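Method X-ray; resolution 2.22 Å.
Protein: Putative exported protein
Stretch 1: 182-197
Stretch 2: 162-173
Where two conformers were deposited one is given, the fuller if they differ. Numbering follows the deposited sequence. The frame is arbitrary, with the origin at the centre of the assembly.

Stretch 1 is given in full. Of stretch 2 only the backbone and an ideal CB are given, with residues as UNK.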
# COMPACT_ATOMS: atom_id res chain seq x y z
N LYS A 182 -12.59 -6.38 19.82
CA LYS A 182 -13.42 -5.45 19.05
C LYS A 182 -13.49 -4.15 19.81
O LYS A 182 -13.57 -4.13 21.04
CB LYS A 182 -14.82 -6.01 18.84
CG LYS A 182 -14.81 -7.17 17.88
CD LYS A 182 -16.20 -7.70 17.56
CE LYS A 182 -16.12 -8.85 16.56
NZ LYS A 182 -17.39 -9.08 15.81
N GLY A 183 -13.42 -3.04 19.09
CA GLY A 183 -13.49 -1.75 19.76
C GLY A 183 -13.66 -0.58 18.82
O GLY A 183 -14.03 -0.74 17.67
N TYR A 184 -13.38 0.60 19.34
CA TYR A 184 -13.52 1.83 18.58
C TYR A 184 -12.41 2.80 19.04
O TYR A 184 -11.71 2.55 20.03
CB TYR A 184 -14.95 2.40 18.69
CG TYR A 184 -15.31 3.00 20.01
CD1 TYR A 184 -15.82 2.21 21.04
CD2 TYR A 184 -15.14 4.37 20.25
CE1 TYR A 184 -16.14 2.76 22.29
CE2 TYR A 184 -15.46 4.93 21.50
CZ TYR A 184 -15.95 4.12 22.50
OH TYR A 184 -16.28 4.67 23.72
N GLY A 185 -12.20 3.86 18.27
CA GLY A 185 -11.15 4.82 18.61
C GLY A 185 -11.42 6.18 18.06
O GLY A 185 -12.35 6.37 17.28
N TYR A 186 -10.62 7.14 18.49
CA TYR A 186 -10.63 8.48 17.95
C TYR A 186 -9.22 8.84 17.54
O TYR A 186 -8.25 8.41 18.17
CB TYR A 186 -11.08 9.49 19.00
CG TYR A 186 -12.50 9.31 19.52
CD1 TYR A 186 -13.60 9.73 18.78
CD2 TYR A 186 -12.72 8.81 20.79
CE1 TYR A 186 -14.92 9.57 19.29
CE2 TYR A 186 -14.02 8.66 21.31
CZ TYR A 186 -15.10 9.04 20.55
OH TYR A 186 -16.33 8.87 21.09
N GLU A 187 -9.09 9.64 16.50
CA GLU A 187 -7.81 10.25 16.20
C GLU A 187 -7.97 11.69 15.72
O GLU A 187 -9.04 12.11 15.23
CB GLU A 187 -6.93 9.40 15.26
CG GLU A 187 -7.43 9.16 13.89
CD GLU A 187 -6.52 8.18 13.09
OE1 GLU A 187 -5.96 7.23 13.68
OE2 GLU A 187 -6.38 8.36 11.86
N TRP A 188 -6.91 12.44 15.97
CA TRP A 188 -6.87 13.83 15.69
C TRP A 188 -5.66 14.02 14.80
O TRP A 188 -4.56 13.54 15.15
CB TRP A 188 -6.67 14.62 16.97
CG TRP A 188 -7.86 14.73 17.88
CD1 TRP A 188 -8.71 15.79 17.96
CD2 TRP A 188 -8.26 13.82 18.91
NE1 TRP A 188 -9.63 15.59 18.96
CE2 TRP A 188 -9.37 14.40 19.57
CE3 TRP A 188 -7.79 12.57 19.34
CZ2 TRP A 188 -10.04 13.75 20.62
CZ3 TRP A 188 -8.44 11.94 20.39
CH2 TRP A 188 -9.56 12.53 21.02
N TYR A 189 -5.84 14.68 13.65
CA TYR A 189 -4.72 14.92 12.74
C TYR A 189 -4.66 16.35 12.23
O TYR A 189 -5.67 17.05 12.17
CB TYR A 189 -4.72 13.92 11.59
CG TYR A 189 -5.90 13.97 10.65
CD1 TYR A 189 -7.05 13.19 10.90
CD2 TYR A 189 -5.87 14.74 9.49
CE1 TYR A 189 -8.14 13.21 10.03
CE2 TYR A 189 -6.96 14.76 8.60
CZ TYR A 189 -8.08 13.99 8.87
OH TYR A 189 -9.11 13.97 7.98
N ALA A 190 -3.44 16.74 11.87
CA ALA A 190 -3.11 18.11 11.53
C ALA A 190 -2.14 18.17 10.36
O ALA A 190 -1.32 17.25 10.17
CB ALA A 190 -2.48 18.84 12.75
N PRO A 191 -2.21 19.27 9.58
CA PRO A 191 -1.28 19.52 8.48
C PRO A 191 0.16 19.52 8.94
O PRO A 191 0.45 20.07 10.00
CB PRO A 191 -1.65 20.93 8.03
CG PRO A 191 -3.06 21.17 8.51
CD PRO A 191 -3.32 20.24 9.64
N ASN A 192 1.03 18.91 8.13
CA ASN A 192 2.46 18.83 8.32
C ASN A 192 2.91 18.00 9.55
O ASN A 192 4.07 18.00 9.89
CB ASN A 192 3.10 20.23 8.32
CG ASN A 192 2.65 21.09 7.14
OD1 ASN A 192 2.67 20.66 5.99
ND2 ASN A 192 2.23 22.30 7.42
N ILE A 193 1.99 17.29 10.19
CA ILE A 193 2.33 16.48 11.38
C ILE A 193 1.79 15.08 11.26
O ILE A 193 2.51 14.12 11.45
CB ILE A 193 1.74 17.10 12.67
CG1 ILE A 193 2.22 18.54 12.87
CG2 ILE A 193 2.14 16.30 13.91
CD1 ILE A 193 1.37 19.29 13.92
N GLY A 194 0.53 14.95 10.87
CA GLY A 194 -0.16 13.66 10.87
C GLY A 194 -0.94 13.55 12.15
O GLY A 194 -1.56 14.53 12.60
N ILE A 195 -0.87 12.38 12.78
CA ILE A 195 -1.62 12.10 14.01
C ILE A 195 -1.02 12.85 15.20
O ILE A 195 0.16 12.66 15.56
CB ILE A 195 -1.63 10.56 14.35
CG1 ILE A 195 -2.11 9.70 13.16
CG2 ILE A 195 -2.45 10.30 15.63
CD1 ILE A 195 -3.36 10.18 12.48
N VAL A 196 -1.84 13.68 15.80
CA VAL A 196 -1.47 14.47 16.98
C VAL A 196 -1.86 13.72 18.25
O VAL A 196 -1.17 13.80 19.26
CB VAL A 196 -2.13 15.86 16.90
CG1 VAL A 196 -2.00 16.64 18.18
CG2 VAL A 196 -1.50 16.65 15.74
N ARG A 197 -3.00 13.02 18.19
CA ARG A 197 -3.50 12.30 19.34
C ARG A 197 -4.38 11.16 18.85
O ARG A 197 -5.00 11.28 17.79
CB ARG A 197 -4.31 13.26 20.21
CG ARG A 197 -4.93 12.60 21.46
CD ARG A 197 -5.83 13.58 22.25
NE ARG A 197 -6.38 12.88 23.41
CZ ARG A 197 -5.77 12.73 24.59
NH1 ARG A 197 -4.58 13.25 24.84
NH2 ARG A 197 -6.36 12.03 25.55
N UNK A 162 0.07 23.25 20.78
CA UNK A 162 -1.36 23.26 20.50
C UNK A 162 -1.54 23.28 18.98
O UNK A 162 -0.99 24.15 18.29
CB UNK A 162 -2.05 24.46 21.16
N UNK A 163 -2.30 22.32 18.46
CA UNK A 163 -2.53 22.18 17.03
C UNK A 163 -4.03 22.08 16.72
O UNK A 163 -4.77 21.38 17.40
CB UNK A 163 -1.79 20.95 16.50
N UNK A 164 -4.47 22.79 15.69
CA UNK A 164 -5.84 22.70 15.20
C UNK A 164 -5.92 21.43 14.39
O UNK A 164 -5.15 21.24 13.45
CB UNK A 164 -6.24 23.92 14.37
N UNK A 165 -6.83 20.54 14.79
CA UNK A 165 -6.92 19.20 14.24
C UNK A 165 -8.30 18.84 13.73
O UNK A 165 -9.31 19.43 14.15
CB UNK A 165 -6.49 18.18 15.30
N UNK A 166 -8.32 17.82 12.87
CA UNK A 166 -9.56 17.14 12.51
C UNK A 166 -9.68 15.90 13.39
O UNK A 166 -8.72 15.14 13.52
CB UNK A 166 -9.59 16.77 11.02
N UNK A 167 -10.85 15.73 14.01
CA UNK A 167 -11.16 14.59 14.87
C UNK A 167 -12.04 13.60 14.13
O UNK A 167 -13.07 13.97 13.58
CB UNK A 167 -11.84 15.05 16.16
N UNK A 168 -11.61 12.35 14.14
CA UNK A 168 -12.25 11.26 13.46
C UNK A 168 -12.56 10.15 14.48
O UNK A 168 -11.83 9.97 15.45
CB UNK A 168 -11.37 10.74 12.32
N UNK A 169 -13.69 9.47 14.29
CA UNK A 169 -14.04 8.29 15.07
C UNK A 169 -14.01 7.10 14.11
O UNK A 169 -14.35 7.24 12.94
CB UNK A 169 -15.41 8.44 15.74
N UNK A 170 -13.59 5.93 14.60
CA UNK A 170 -13.48 4.70 13.80
C UNK A 170 -13.78 3.45 14.63
O UNK A 170 -13.69 3.48 15.85
CB UNK A 170 -12.08 4.59 13.19
N UNK A 171 -14.17 2.38 13.96
CA UNK A 171 -14.26 1.10 14.59
C UNK A 171 -13.07 0.27 14.20
O UNK A 171 -12.40 0.56 13.20
CB UNK A 171 -15.57 0.40 14.22
N UNK A 172 -12.75 -0.72 15.03
CA UNK A 172 -11.70 -1.66 14.66
C UNK A 172 -11.87 -3.08 15.21
O UNK A 172 -12.54 -3.30 16.21
CB UNK A 172 -10.35 -1.11 15.13
N UNK A 173 -11.31 -4.02 14.45
CA UNK A 173 -11.25 -5.43 14.81
C UNK A 173 -9.78 -5.80 14.83
O UNK A 173 -9.04 -5.49 13.89
CB UNK A 173 -12.04 -6.31 13.84

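Stretch 2 is a strand that pairs antiparallel with 182-190. Positions 166, 168, 170 and 172 each exchange two backbone hydrogen bonds with stretch 1, so those bonds do not select a side chain.

Position 162 points away, and nothing of stretch 1 lies within reach of its CB. Almost any residue would suit. It is Ala162.

Position 163 points toward an apolar cluster. Its ideal CB is 4.4 Å from Ala190 CB, Val196 CG2 and Ile193 CD1. A large aliphatic or aromatic residue would suit. It is Phe163. Ile193 CD1 sits over one ring face, 3.4 Å from Phe163 CD1.

Position 164 points sideways into space free of stretch 1. Many residues would do. It is Tyr164, whose ring leads away.

Position 165 points toward stretch 1. Its CB is 3.9 Å from Trp188 CB and 3.4 Å from Tyr189 O, so the fit is close. Small residues such as Ala, Ser, Cys or Val suit. It is Cys165. SG packs against Val196 and Ala190.

Position 166 has its CB 3.8 Å from Tyr189 CZ. A short or beta-branched residue could cover that ring. It is Thr166, with CB over the ring face and CG2 3.6 Å from Tyr189 OH.

Position 167 lies on the face of Trp188 and Tyr186. A long chain with an apolar stem could run across both rings, and a cationic tip would gain from the second. Lys, Arg or Met would fit. It is Lys167, extended throughout. CG packs over the Trp188 ring, and NZ makes a cation-pi contact 4.6 Å from the Tyr186 ring centroid.

Position 168 looks past Tyr189 CE1, 4.7 Å from its CB. Val, Ile or Thr would suit. It is Val168, with CG2 3.6 Å from Tyr189 CE1 at the ring edge.

Position 169 has its CB 3.8 Å from Tyr186 CE1, with Tyr184 beyond. A long chain again suits. It is Lys169. CE is 3.9 Å from Tyr184 CD2.

Position 170 faces Gly185, whose lack of a side chain leaves room for a flat ring. It is Tyr170. The ring covers Gly185 CA, and a water bridges its OH and Glu187 OE1.

Position 171 borders Tyr184 loosely; polar residues suit. It is Glu171.

Position 172 adjoins Gly183, leaving room for a flexible apolar chain. It is Met172, a selenomethionine, with SE 3.7 Å from Tyr184 N.

Position 173 pairs with Lys182. Polar or acidic residues suit. It is Asn173.

Stretch 2 (162-173) AFYCTKVKYEMN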
# COMPACT_ATOMS: atom_id res chain seq x y z
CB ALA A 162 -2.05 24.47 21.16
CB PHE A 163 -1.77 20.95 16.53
CG PHE A 163 -0.31 21.03 16.78
CD1 PHE A 163 0.51 21.83 15.98
CD2 PHE A 163 0.27 20.33 17.84
CE1 PHE A 163 1.89 21.93 16.24
CE2 PHE A 163 1.64 20.44 18.11
CZ PHE A 163 2.45 21.23 17.30
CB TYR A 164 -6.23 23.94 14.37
CG TYR A 164 -7.73 24.08 14.21
CD1 TYR A 164 -8.52 24.40 15.31
CD2 TYR A 164 -8.36 23.89 12.98
CE1 TYR A 164 -9.90 24.53 15.20
CE2 TYR A 164 -9.76 24.04 12.86
CZ TYR A 164 -10.51 24.36 13.99
OH TYR A 164 -11.88 24.51 13.94
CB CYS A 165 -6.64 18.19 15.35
SG CYS A 165 -4.97 18.19 15.85
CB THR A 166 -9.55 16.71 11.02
OG1 THR A 166 -9.66 17.89 10.23
CG2 THR A 166 -10.71 15.75 10.70
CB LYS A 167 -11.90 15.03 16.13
CG LYS A 167 -12.19 13.87 17.12
CD LYS A 167 -12.91 14.37 18.34
CE LYS A 167 -13.35 13.24 19.25
NZ LYS A 167 -13.84 13.79 20.58
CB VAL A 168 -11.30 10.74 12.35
CG1 VAL A 168 -11.79 9.45 11.76
CG2 VAL A 168 -11.18 11.78 11.26
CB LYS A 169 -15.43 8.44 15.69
CG LYS A 169 -15.88 7.24 16.54
CD LYS A 169 -17.25 7.45 17.23
CE LYS A 169 -17.72 6.14 17.95
NZ LYS A 169 -19.07 6.22 18.64
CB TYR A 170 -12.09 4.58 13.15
CG TYR A 170 -10.89 4.54 14.11
CD1 TYR A 170 -10.44 3.33 14.65
CD2 TYR A 170 -10.21 5.70 14.45
CE1 TYR A 170 -9.35 3.29 15.53
CE2 TYR A 170 -9.12 5.67 15.33
CZ TYR A 170 -8.69 4.46 15.87
OH TYR A 170 -7.61 4.42 16.76
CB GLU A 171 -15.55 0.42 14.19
CG GLU A 171 -16.76 1.28 14.59
CD GLU A 171 -18.01 0.48 14.70
OE1 GLU A 171 -18.07 -0.32 15.65
OE2 GLU A 171 -18.91 0.62 13.85
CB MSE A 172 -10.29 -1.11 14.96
CG MSE A 172 -9.69 -1.54 16.26
SE MSE A 172 -10.27 -0.37 17.64
CE MSE A 172 -8.64 0.66 17.94
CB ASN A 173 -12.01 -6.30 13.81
CG ASN A 173 -13.52 -6.07 13.88
OD1 ASN A 173 -14.02 -5.39 14.77
ND2 ASN A 173 -14.24 -6.65 12.93
O HOH W 1 -4.87 5.68 16.14
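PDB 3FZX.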